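Vaginolysin (Gardnerella vaginalis, PDB 5IMY) probably binds cholesterol in host membranes and acts as a secreted, haemolytic, pore-forming toxin of the cholesterol-dependent cytolysin family. Local coordinates at residues A[24-29]-A[226-231]; A[16-21]-A[234-239]; A[94-99]-A[107-112]. All blocks are in the same frame, centred on the assembly; numbering follows the deposited sequence.

Interaction 1 of 3, residues A[24-29]-A[226-231]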
ATOM      1  N   SER A  24      57.332  -6.933 -27.262  1.00 54.44           N
ATOM      2  CA  SER A  24      57.096  -7.785 -26.101  1.00 56.14           C
ATOM      3  C   SER A  24      56.213  -7.092 -25.070  1.00 56.07           C
ATOM      4  O   SER A  24      55.305  -7.712 -24.506  1.00 51.09           O
ATOM      5  CB  SER A  24      58.427  -8.199 -25.475  1.00 54.54           C
ATOM      6  OG  SER A  24      58.750  -9.537 -25.812  1.00 70.01           O
ATOM      7  N   LEU A  25      56.466  -5.809 -24.805  1.00 57.82           N
ATOM      8  CA  LEU A  25      55.619  -5.074 -23.872  1.00 53.72           C
ATOM      9  C   LEU A  25      54.193  -4.976 -24.396  1.00 51.30           C
ATOM     10  O   LEU A  25      53.233  -5.033 -23.621  1.00 43.14           O
ATOM     11  CB  LEU A  25      56.196  -3.681 -23.627  1.00 50.97           C
ATOM     12  CG  LEU A  25      55.432  -2.795 -22.640  1.00 54.74           C
ATOM     13  CD1 LEU A  25      55.773  -3.158 -21.211  1.00 52.20           C
ATOM     14  CD2 LEU A  25      55.726  -1.335 -22.908  1.00 58.55           C
ATOM     15  N   ASN A  26      54.037  -4.833 -25.714  1.00 49.52           N
ATOM     16  CA  ASN A  26      52.706  -4.740 -26.301  1.00 48.76           C
ATOM     17  C   ASN A  26      51.925  -6.035 -26.115  1.00 49.13           C
ATOM     18  O   ASN A  26      50.710  -6.008 -25.890  1.00 49.84           O
ATOM     19  CB  ASN A  26      52.811  -4.391 -27.786  1.00 43.33           C
ATOM     20  CG  ASN A  26      52.681  -2.904 -28.048  1.00 47.05           C
ATOM     21  OD1 ASN A  26      52.097  -2.169 -27.254  1.00 50.03           O
ATOM     22  ND2 ASN A  26      53.219  -2.453 -29.176  1.00 41.41           N
ATOM     23  N   ASN A  27      52.601  -7.181 -26.212  1.00 45.04           N
ATOM     24  CA  ASN A  27      51.910  -8.456 -26.044  1.00 48.52           C
ATOM     25  C   ASN A  27      51.510  -8.677 -24.592  1.00 45.77           C
ATOM     26  O   ASN A  27      50.452  -9.253 -24.315  1.00 51.34           O
ATOM     27  CB  ASN A  27      52.792  -9.603 -26.538  1.00 53.94           C
ATOM     28  CG  ASN A  27      52.835  -9.695 -28.051  1.00 49.55           C
ATOM     29  OD1 ASN A  27      51.924  -9.239 -28.740  1.00 55.16           O
ATOM     30  ND2 ASN A  27      53.897 -10.294 -28.575  1.00 57.56           N
ATOM     31  N   TYR A  28      52.341  -8.229 -23.649  1.00 42.48           N
ATOM     32  CA  TYR A  28      52.012  -8.409 -22.239  1.00 47.82           C
ATOM     33  C   TYR A  28      50.791  -7.586 -21.847  1.00 41.49           C
ATOM     34  O   TYR A  28      49.908  -8.078 -21.134  1.00 40.18           O
ATOM     35  CB  TYR A  28      53.212  -8.036 -21.369  1.00 41.44           C
ATOM     36  CG  TYR A  28      52.923  -8.083 -19.887  1.00 37.04           C
ATOM     37  CD1 TYR A  28      52.733  -9.294 -19.236  1.00 41.50           C
ATOM     38  CD2 TYR A  28      52.841  -6.917 -19.138  1.00 39.79           C
ATOM     39  CE1 TYR A  28      52.465  -9.344 -17.882  1.00 43.71           C
ATOM     40  CE2 TYR A  28      52.576  -6.955 -17.782  1.00 43.43           C
ATOM     41  CZ  TYR A  28      52.388  -8.172 -17.159  1.00 45.41           C
ATOM     42  OH  TYR A  28      52.125  -8.220 -15.810  1.00 44.28           O
ATOM     43  N   LEU A  29      50.716  -6.334 -22.304  1.00 38.18           N
ATOM     44  CA  LEU A  29      49.578  -5.491 -21.955  1.00 43.22           C
ATOM     45  C   LEU A  29      48.316  -5.917 -22.691  1.00 43.61           C
ATOM     46  O   LEU A  29      47.212  -5.774 -22.155  1.00 41.62           O
ATOM     47  CB  LEU A  29      49.899  -4.026 -22.256  1.00 34.72           C
ATOM     48  CG  LEU A  29      51.147  -3.453 -21.577  1.00 33.05           C
ATOM     49  CD1 LEU A  29      51.300  -1.977 -21.913  1.00 44.89           C
ATOM     50  CD2 LEU A  29      51.106  -3.657 -20.069  1.00 33.08           C
ATOM     51  N   PRO A 226      46.949   6.674 -27.917  1.00 75.58           N
ATOM     52  CA  PRO A 226      48.365   6.288 -27.840  1.00 72.13           C
ATOM     53  C   PRO A 226      48.860   5.408 -28.978  1.00 71.74           C
ATOM     54  O   PRO A 226      50.004   4.955 -28.913  1.00 77.87           O
ATOM     55  CB  PRO A 226      48.439   5.520 -26.505  1.00 66.49           C
ATOM     56  CG  PRO A 226      47.215   5.887 -25.763  1.00 62.85           C
ATOM     57  CD  PRO A 226      46.175   6.109 -26.800  1.00 66.50           C
ATOM     58  N   ASP A 227      48.053   5.134 -30.004  1.00 72.32           N
ATOM     59  CA  ASP A 227      48.484   4.304 -31.126  1.00 70.21           C
ATOM     60  C   ASP A 227      48.768   2.873 -30.681  1.00 59.47           C
ATOM     61  O   ASP A 227      48.151   1.929 -31.183  1.00 53.41           O
ATOM     62  CB  ASP A 227      49.723   4.910 -31.797  1.00 66.64           C
ATOM     63  CG  ASP A 227      50.112   4.184 -33.068  1.00 74.81           C
ATOM     64  OD1 ASP A 227      49.252   3.486 -33.647  1.00 75.30           O
ATOM     65  OD2 ASP A 227      51.279   4.316 -33.495  1.00 73.93           O
ATOM     66  N   SER A 228      49.698   2.701 -29.742  1.00 52.92           N
ATOM     67  CA  SER A 228      50.056   1.394 -29.216  1.00 54.97           C
ATOM     68  C   SER A 228      50.174   1.465 -27.698  1.00 53.73           C
ATOM     69  O   SER A 228      50.707   2.451 -27.166  1.00 56.00           O
ATOM     70  CB  SER A 228      51.378   0.907 -29.825  1.00 60.86           C
ATOM     71  OG  SER A 228      52.083   0.067 -28.927  1.00 50.73           O
ATOM     72  N   PRO A 229      49.689   0.449 -26.971  1.00 48.14           N
ATOM     73  CA  PRO A 229      49.813   0.496 -25.503  1.00 47.84           C
ATOM     74  C   PRO A 229      51.251   0.495 -25.026  1.00 55.59           C
ATOM     75  O   PRO A 229      51.555   1.119 -24.002  1.00 45.77           O
ATOM     76  CB  PRO A 229      49.057  -0.759 -25.043  1.00 43.95           C
ATOM     77  CG  PRO A 229      49.038  -1.650 -26.220  1.00 48.45           C
ATOM     78  CD  PRO A 229      48.970  -0.756 -27.416  1.00 50.19           C
ATOM     79  N   ALA A 230      52.146  -0.210 -25.713  1.00 58.02           N
ATOM     80  CA  ALA A 230      53.564   0.036 -25.504  1.00 55.02           C
ATOM     81  C   ALA A 230      53.855   1.483 -25.863  1.00 56.40           C
ATOM     82  O   ALA A 230      53.224   2.064 -26.749  1.00 67.57           O
ATOM     83  CB  ALA A 230      54.427  -0.907 -26.340  1.00 62.69           C
ATOM     84  N   ASP A 231      54.815   2.074 -25.162  1.00 42.94           N
ATOM     85  CA  ASP A 231      54.887   3.527 -25.088  1.00 57.47           C
ATOM     86  C   ASP A 231      53.670   3.999 -24.295  1.00 59.52           C
ATOM     87  O   ASP A 231      52.713   3.248 -24.111  1.00 66.65           O
ATOM     88  CB  ASP A 231      54.946   4.172 -26.472  1.00 68.23           C
ATOM     89  CG  ASP A 231      53.652   4.864 -26.860  1.00 62.94           C
ATOM     90  OD1 ASP A 231      53.329   5.907 -26.251  1.00 55.36           O
ATOM     91  OD2 ASP A 231      52.964   4.375 -27.780  1.00 59.63           O
TER

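Interaction 2 of 3, residues A[16-21]-A[234-239]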
ATOM      1  N   THR A  16      69.944  -2.659 -35.156  1.00102.68           N
ATOM      2  CA  THR A  16      71.212  -3.198 -34.681  1.00112.85           C
ATOM      3  C   THR A  16      71.103  -3.598 -33.204  1.00122.13           C
ATOM      4  O   THR A  16      72.040  -4.166 -32.644  1.00126.39           O
ATOM      5  CB  THR A  16      72.363  -2.177 -34.882  1.00106.02           C
ATOM      6  OG1 THR A  16      72.358  -1.708 -36.237  1.00 92.92           O
ATOM      7  CG2 THR A  16      73.728  -2.804 -34.591  1.00 84.47           C
ATOM      8  N   SER A  17      69.956  -3.314 -32.574  1.00127.63           N
ATOM      9  CA  SER A  17      69.721  -3.755 -31.202  1.00137.55           C
ATOM     10  C   SER A  17      68.304  -3.434 -30.718  1.00123.56           C
ATOM     11  O   SER A  17      67.342  -4.050 -31.190  1.00116.51           O
ATOM     12  CB  SER A  17      70.771  -3.148 -30.263  1.00125.34           C
ATOM     13  OG  SER A  17      71.968  -3.911 -30.274  1.00115.65           O
ATOM     14  N   CYS A  18      68.148  -2.492 -29.781  1.00120.76           N
ATOM     15  CA  CYS A  18      66.890  -2.360 -29.051  1.00117.79           C
ATOM     16  C   CYS A  18      65.823  -1.702 -29.925  1.00104.47           C
ATOM     17  O   CYS A  18      65.998  -1.505 -31.131  1.00 99.91           O
ATOM     18  CB  CYS A  18      67.083  -1.592 -27.740  1.00115.38           C
ATOM     19  SG  CYS A  18      65.493  -1.374 -26.841  1.00 88.85           S
ATOM     20  N   ALA A  19      64.724  -1.295 -29.283  1.00 94.75           N
ATOM     21  CA  ALA A  19      63.404  -1.145 -29.885  1.00 92.44           C
ATOM     22  C   ALA A  19      62.768  -2.528 -29.859  1.00 79.40           C
ATOM     23  O   ALA A  19      62.702  -3.142 -28.790  1.00 79.47           O
ATOM     24  CB  ALA A  19      63.458  -0.557 -31.298  1.00 95.76           C
ATOM     25  N   ALA A  20      62.312  -3.038 -31.007  1.00 66.89           N
ATOM     26  CA  ALA A  20      61.897  -4.433 -31.124  1.00 67.05           C
ATOM     27  C   ALA A  20      61.092  -4.906 -29.918  1.00 66.52           C
ATOM     28  O   ALA A  20      59.891  -5.178 -30.022  1.00 72.59           O
ATOM     29  CB  ALA A  20      63.127  -5.327 -31.295  1.00 73.67           C
ATOM     30  N   LYS A  21      61.765  -4.999 -28.771  1.00 67.50           N
ATOM     31  CA  LYS A  21      61.186  -5.414 -27.499  1.00 64.26           C
ATOM     32  C   LYS A  21      59.953  -4.598 -27.117  1.00 66.82           C
ATOM     33  O   LYS A  21      59.209  -4.984 -26.210  1.00 58.88           O
ATOM     34  CB  LYS A  21      62.280  -5.331 -26.427  1.00 67.49           C
ATOM     35  CG  LYS A  21      61.872  -4.908 -25.019  1.00 71.17           C
ATOM     36  CD  LYS A  21      63.089  -4.426 -24.232  1.00 76.07           C
ATOM     37  CE  LYS A  21      64.331  -5.281 -24.475  1.00 82.95           C
ATOM     38  NZ  LYS A  21      65.461  -4.894 -23.592  1.00 73.07           N
ATOM     39  N   ALA A 234      58.994   4.321 -21.718  1.00 61.95           N
ATOM     40  CA  ALA A 234      60.242   4.554 -22.442  1.00 62.05           C
ATOM     41  C   ALA A 234      60.439   3.515 -23.546  1.00 63.47           C
ATOM     42  O   ALA A 234      59.660   2.554 -23.641  1.00 61.67           O
ATOM     43  CB  ALA A 234      61.425   4.523 -21.473  1.00 65.36           C
ATOM     44  N   PRO A 235      61.447   3.681 -24.406  1.00 67.89           N
ATOM     45  CA  PRO A 235      61.659   2.719 -25.501  1.00 74.83           C
ATOM     46  C   PRO A 235      62.013   1.288 -25.102  1.00 82.72           C
ATOM     47  O   PRO A 235      61.391   0.353 -25.617  1.00 87.36           O
ATOM     48  CB  PRO A 235      62.797   3.373 -26.297  1.00 74.83           C
ATOM     49  CG  PRO A 235      62.546   4.832 -26.116  1.00 68.36           C
ATOM     50  CD  PRO A 235      62.117   4.963 -24.678  1.00 64.97           C
ATOM     51  N   CYS A 236      63.000   1.081 -24.224  1.00 72.65           N
ATOM     52  CA  CYS A 236      63.487  -0.273 -23.905  1.00 77.09           C
ATOM     53  C   CYS A 236      62.975  -0.690 -22.527  1.00 75.66           C
ATOM     54  O   CYS A 236      63.725  -0.875 -21.569  1.00 72.84           O
ATOM     55  CB  CYS A 236      65.011  -0.326 -23.987  1.00 85.27           C
ATOM     56  SG  CYS A 236      65.696   0.221 -25.593  1.00 88.98           S
ATOM     57  N   THR A 237      61.651  -0.878 -22.461  1.00 80.53           N
ATOM     58  CA  THR A 237      60.943  -0.899 -21.183  1.00 77.56           C
ATOM     59  C   THR A 237      60.781  -2.276 -20.559  1.00 71.20           C
ATOM     60  O   THR A 237      60.587  -2.351 -19.341  1.00 77.48           O
ATOM     61  CB  THR A 237      59.554  -0.289 -21.335  1.00 76.05           C
ATOM     62  OG1 THR A 237      59.042  -0.530 -22.662  1.00 85.94           O
ATOM     63  CG2 THR A 237      59.614   1.175 -21.056  1.00 58.57           C
ATOM     64  N   THR A 238      60.839  -3.351 -21.348  1.00 71.56           N
ATOM     65  CA  THR A 238      60.632  -4.736 -20.917  1.00 72.04           C
ATOM     66  C   THR A 238      59.371  -4.902 -20.065  1.00 69.48           C
ATOM     67  O   THR A 238      59.174  -4.172 -19.088  1.00 70.26           O
ATOM     68  CB  THR A 238      61.858  -5.282 -20.159  1.00 75.17           C
ATOM     69  OG1 THR A 238      61.586  -6.616 -19.717  1.00 74.75           O
ATOM     70  CG2 THR A 238      62.250  -4.436 -18.942  1.00 71.72           C
ATOM     71  N   PRO A 239      58.502  -5.867 -20.389  1.00 59.96           N
ATOM     72  CA  PRO A 239      57.266  -6.018 -19.605  1.00 55.53           C
ATOM     73  C   PRO A 239      57.509  -6.429 -18.164  1.00 56.47           C
ATOM     74  O   PRO A 239      56.672  -6.134 -17.302  1.00 58.19           O
ATOM     75  CB  PRO A 239      56.489  -7.093 -20.376  1.00 52.42           C
ATOM     76  CG  PRO A 239      57.534  -7.870 -21.091  1.00 54.54           C
ATOM     77  CD  PRO A 239      58.604  -6.884 -21.451  1.00 58.96           C
TER

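Interaction 3 of 3, residues A[94-99]-A[107-112]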
ATOM      1  N   LEU A  94      49.062   7.243 -14.829  1.00 32.08           N
ATOM      2  CA  LEU A  94      48.855   5.800 -14.823  1.00 31.15           C
ATOM      3  C   LEU A  94      48.537   5.332 -13.411  1.00 33.42           C
ATOM      4  O   LEU A  94      49.244   5.688 -12.461  1.00 37.63           O
ATOM      5  CB  LEU A  94      50.093   5.063 -15.342  1.00 35.61           C
ATOM      6  CG  LEU A  94      50.437   5.208 -16.825  1.00 31.75           C
ATOM      7  CD1 LEU A  94      51.791   4.580 -17.100  1.00 40.13           C
ATOM      8  CD2 LEU A  94      49.367   4.569 -17.693  1.00 31.78           C
ATOM      9  N   PHE A  95      47.482   4.530 -13.276  1.00 32.15           N
ATOM     10  CA  PHE A  95      47.119   3.909 -12.011  1.00 31.51           C
ATOM     11  C   PHE A  95      46.971   2.409 -12.212  1.00 30.18           C
ATOM     12  O   PHE A  95      46.958   1.902 -13.337  1.00 40.13           O
ATOM     13  CB  PHE A  95      45.800   4.455 -11.448  1.00 32.91           C
ATOM     14  CG  PHE A  95      45.687   5.950 -11.471  1.00 32.09           C
ATOM     15  CD1 PHE A  95      46.730   6.752 -11.047  1.00 35.40           C
ATOM     16  CD2 PHE A  95      44.520   6.548 -11.910  1.00 35.45           C
ATOM     17  CE1 PHE A  95      46.610   8.129 -11.068  1.00 36.50           C
ATOM     18  CE2 PHE A  95      44.395   7.919 -11.935  1.00 41.87           C
ATOM     19  CZ  PHE A  95      45.440   8.711 -11.514  1.00 40.05           C
ATOM     20  N   ARG A  96      46.851   1.701 -11.095  1.00 33.06           N
ATOM     21  CA  ARG A  96      46.349   0.337 -11.095  1.00 34.24           C
ATOM     22  C   ARG A  96      44.859   0.355 -10.791  1.00 35.83           C
ATOM     23  O   ARG A  96      44.398   1.105  -9.927  1.00 34.95           O
ATOM     24  CB  ARG A  96      47.079  -0.514 -10.057  1.00 37.57           C
ATOM     25  CG  ARG A  96      48.531  -0.779 -10.389  1.00 37.29           C
ATOM     26  CD  ARG A  96      49.297  -1.283  -9.181  1.00 38.22           C
ATOM     27  NE  ARG A  96      50.735  -1.109  -9.366  1.00 41.51           N
ATOM     28  CZ  ARG A  96      51.454  -0.112  -8.857  1.00 44.49           C
ATOM     29  NH1 ARG A  96      50.888   0.822  -8.102  1.00 47.72           N
ATOM     30  NH2 ARG A  96      52.757  -0.052  -9.100  1.00 47.90           N
ATOM     31  N   ALA A  97      44.104  -0.466 -11.518  1.00 39.05           N
ATOM     32  CA  ALA A  97      42.688  -0.664 -11.225  1.00 31.87           C
ATOM     33  C   ALA A  97      42.603  -1.533  -9.974  1.00 37.51           C
ATOM     34  O   ALA A  97      42.352  -2.739 -10.023  1.00 39.17           O
ATOM     35  CB  ALA A  97      41.971  -1.297 -12.411  1.00 34.87           C
ATOM     36  N   ASP A  98      42.829  -0.898  -8.829  1.00 35.29           N
ATOM     37  CA  ASP A  98      42.979  -1.609  -7.564  1.00 43.01           C
ATOM     38  C   ASP A  98      42.044  -0.989  -6.529  1.00 37.89           C
ATOM     39  O   ASP A  98      41.096  -0.261  -6.851  1.00 35.01           O
ATOM     40  CB  ASP A  98      44.444  -1.578  -7.110  1.00 39.46           C
ATOM     41  CG  ASP A  98      44.874  -0.206  -6.628  1.00 49.29           C
ATOM     42  OD1 ASP A  98      44.435   0.800  -7.225  1.00 45.87           O
ATOM     43  OD2 ASP A  98      45.642  -0.132  -5.647  1.00 61.43           O
ATOM     44  N   LYS A  99      42.315  -1.273  -5.252  1.00 41.12           N
ATOM     45  CA  LYS A  99      41.459  -0.781  -4.176  1.00 41.42           C
ATOM     46  C   LYS A  99      41.600   0.725  -3.998  1.00 41.82           C
ATOM     47  O   LYS A  99      40.621   1.412  -3.684  1.00 45.37           O
ATOM     48  CB  LYS A  99      41.793  -1.502  -2.871  1.00 38.53           C
ATOM     49  CG  LYS A  99      40.726  -1.362  -1.799  1.00 44.32           C
ATOM     50  CD  LYS A  99      41.304  -1.555  -0.406  1.00 45.46           C
ATOM     51  CE  LYS A  99      40.221  -1.515   0.662  1.00 64.94           C
ATOM     52  NZ  LYS A  99      39.952  -0.134   1.161  1.00 74.62           N
ATOM     53  N   SER A 107      47.010   5.557  -6.665  1.00 34.65           N
ATOM     54  CA  SER A 107      48.457   5.673  -6.574  1.00 38.86           C
ATOM     55  C   SER A 107      49.059   5.512  -7.961  1.00 35.35           C
ATOM     56  O   SER A 107      48.610   4.676  -8.751  1.00 33.10           O
ATOM     57  CB  SER A 107      49.039   4.624  -5.623  1.00 43.09           C
ATOM     58  OG  SER A 107      48.745   3.312  -6.069  1.00 53.24           O
ATOM     59  N   LEU A 108      50.074   6.319  -8.251  1.00 35.37           N
ATOM     60  CA  LEU A 108      50.690   6.301  -9.567  1.00 36.18           C
ATOM     61  C   LEU A 108      51.497   5.021  -9.768  1.00 39.37           C
ATOM     62  O   LEU A 108      51.921   4.360  -8.817  1.00 39.29           O
ATOM     63  CB  LEU A 108      51.599   7.515  -9.748  1.00 36.14           C
ATOM     64  CG  LEU A 108      50.925   8.878  -9.600  1.00 40.59           C
ATOM     65  CD1 LEU A 108      51.965   9.975  -9.443  1.00 46.44           C
ATOM     66  CD2 LEU A 108      50.031   9.158 -10.795  1.00 40.51           C
ATOM     67  N   ILE A 109      51.691   4.673 -11.034  1.00 41.96           N
ATOM     68  CA  ILE A 109      52.635   3.636 -11.432  1.00 40.94           C
ATOM     69  C   ILE A 109      53.909   4.350 -11.852  1.00 36.66           C
ATOM     70  O   ILE A 109      53.933   5.053 -12.868  1.00 36.85           O
ATOM     71  CB  ILE A 109      52.088   2.763 -12.569  1.00 40.52           C
ATOM     72  CG1 ILE A 109      50.790   2.076 -12.141  1.00 32.36           C
ATOM     73  CG2 ILE A 109      53.123   1.716 -12.979  1.00 41.84           C
ATOM     74  CD1 ILE A 109      50.032   1.445 -13.288  1.00 32.65           C
ATOM     75  N   SER A 110      54.968   4.191 -11.064  1.00 41.33           N
ATOM     76  CA  SER A 110      56.252   4.788 -11.401  1.00 54.29           C
ATOM     77  C   SER A 110      56.886   3.983 -12.527  1.00 47.13           C
ATOM     78  O   SER A 110      57.059   2.765 -12.408  1.00 50.65           O
ATOM     79  CB  SER A 110      57.166   4.826 -10.181  1.00 59.42           C
ATOM     80  OG  SER A 110      56.433   4.612  -8.989  1.00 64.47           O
ATOM     81  N   ALA A 111      57.218   4.657 -13.620  1.00 43.85           N
ATOM     82  CA  ALA A 111      57.844   4.001 -14.760  1.00 44.09           C
ATOM     83  C   ALA A 111      58.393   5.076 -15.679  1.00 51.59           C
ATOM     84  O   ALA A 111      57.951   6.229 -15.648  1.00 60.08           O
ATOM     85  CB  ALA A 111      56.858   3.105 -15.513  1.00 46.67           C
ATOM     86  N   ASN A 112      59.371   4.689 -16.487  1.00 54.48           N
ATOM     87  CA  ASN A 112      59.912   5.608 -17.471  1.00 55.09           C
ATOM     88  C   ASN A 112      58.866   5.857 -18.546  1.00 51.92           C
ATOM     89  O   ASN A 112      58.491   4.936 -19.276  1.00 48.83           O
ATOM     90  CB  ASN A 112      61.193   5.046 -18.081  1.00 59.65           C
ATOM     91  CG  ASN A 112      62.243   4.725 -17.038  1.00 62.59           C
ATOM     92  OD1 ASN A 112      62.277   5.334 -15.970  1.00 54.63           O
ATOM     93  ND2 ASN A 112      63.107   3.765 -17.344  1.00 74.97           N
TER
HETATM   94  O   HOH W   1      54.792   1.842  -8.678  1.00 46.38           O

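Interaction 1 of 3, residues A[24-29]-A[226-231]
The side-chain amide of N26 enters between S228, P229 and A230, with the P229 ring carbon CG, 3.3 Å from N26 OD1, to one side of its plane and S228 OG close to the plane itself. At the nitrogen edge S228 OG accepts from N26 ND2 at 2.8 Å; it lies only 9° out of the amide plane, although the N-H points somewhat off line (138°). The backbone N of A230 donates to N26 OD1 from a position tilted out of the amide plane. That bond is modelled very short, and A230 CB, on the side away from P229 CG, crowds OD1, so the exact position of the oxygen is doubtful. Here helix 22-30, the first helix of the modelled chain, lies against the loop that leaves strand 208-223 in the thiol-activated cytolysin part of the molecule, and the amide ties it to polar atoms of a segment without regular secondary structure. Leucines one turn apart on the helix add apolar contacts beside N26. L25 CD2 meets A230 CB at 3.7 Å. L29 brings CD1 to P229 CB at 4.0 Å, and the same methyl is 3.7 Å from P229 O. Both leucines also touch L242 of helix 240-243, while Y28 OH, on another side of the helix, is hydrogen-bonded to V247 O.

Interaction 2 of 3, residues A[16-21]-A[234-239]
C18 and C236 are joined by a disulfide that fastens the first modelled residues of the chain to the loop between strand 208-223 and helix 240-243. Followed from its base, the C18 side chain first brings CB to within 3.1 Å of C236 SG, the ordinary spacing across a disulfide. SG then stands anti to the backbone N (chi1 178°), and from there it bonds to C236 SG at 2.0 Å. The rotation about the S-S bond is -134°, left-handed in sign and opened well beyond the usual value near -90°. In keeping with this stretched form, C18 CA and C236 CA are 6.5 Å apart. On the other half of the bridge C236 SG is anti to its own carbonyl carbon and lies beside the backbone N. The bridge sits at the surface, where both cysteines also touch a crystal neighbour, and no hydrogen bond joins the two segments. Covalent linkage is therefore the main connection, supplemented by the aliphatic part of K21. That lysine lies across the backbone of 236-238: its CD is 3.8 Å from T238 N and 4.1 Å from C236 C. The turn from A19 to K21 is modelled with a clash in its backbone, so its detailed course is doubtful. Within 234-239 a weak side-chain bond runs from T237 OG1 back to A234 O. Beside the bridge, the backbone N of A19 lies 4.1 Å from C236 SG.

Interaction 3 of 3, residues A[94-99]-A[107-112]
R96 spreads its guanidinium over an aliphatic side chain: I109 CG1 lies 4.0 Å above the plane, over the centre of the flat group. R96 CG also lies 4.0 Å from I109 CD1, and from there the chain runs extended to NE; the two side chains cross obliquely. S107 OG is at the guanidinium edge, in plane, but 3.9 Å from R96 NH1. A water, also near the plane but at NH2, accepts from R96 NH2 at 2.8 Å and is hydrogen-bonded to S110 OG as well, so the charged group is linked to 107-112 through solvent as well as by the stacking of I109 CG1 on its face. Packing is tight at the methyl end of I109: CD1 approaches F95 O to 3.1 Å.

The backbones are held by one hydrogen bond, from I109 N to L94 O (3.0 Å). The donor comes from 43° above the carbonyl plane, and L108 CA adds a C-H...O contact to the same oxygen at 3.3 Å, giving L94 O two partners from adjacent residues. F95 presents a ring edge to L108, with F95 CE1 3.6 Å from L108 CD2 near the ring plane. The phenyl ring also touches V254 and V256, while the F95 backbone bonds to V254 of strand 253-261. After R96 the chain turns sharply in an inverse gamma turn centred on A97. D98 then takes the N-cap position of helix 99-102, its side-chain oxygens making weak bonds to the backbone N of N100 (OD2) and L101 (OD1). Strand 94-96 is thus a short border strand of the large antiparallel sheet of the cytolysin fold, paired with 253-261 along one edge and accompanied on the other by the irregular segment that returns from helix 99-102.

In the fold
Interactions 1 and 2 grip neighbouring parts of one loop, between strand 208-223 and helix 240-243, and their centres are about 11 Å apart. They touch directly: L25 CD2 is 3.4 Å from T237 OG1, and Y28 CB 3.6 Å from P239 CB, so helix 22-30 packs on the loop just past the disulfide. Along the chain interaction 3 is nested inside the loops closed by both. Its centre is about 16 Å from that of interaction 1, without touching it, but N112 CB meets A234 CB of interaction 2 at 3.4 Å. All three lie on the same side of the chain's centre, remote from the C-terminal beta sandwich that recognises cholesterol in related cytolysins.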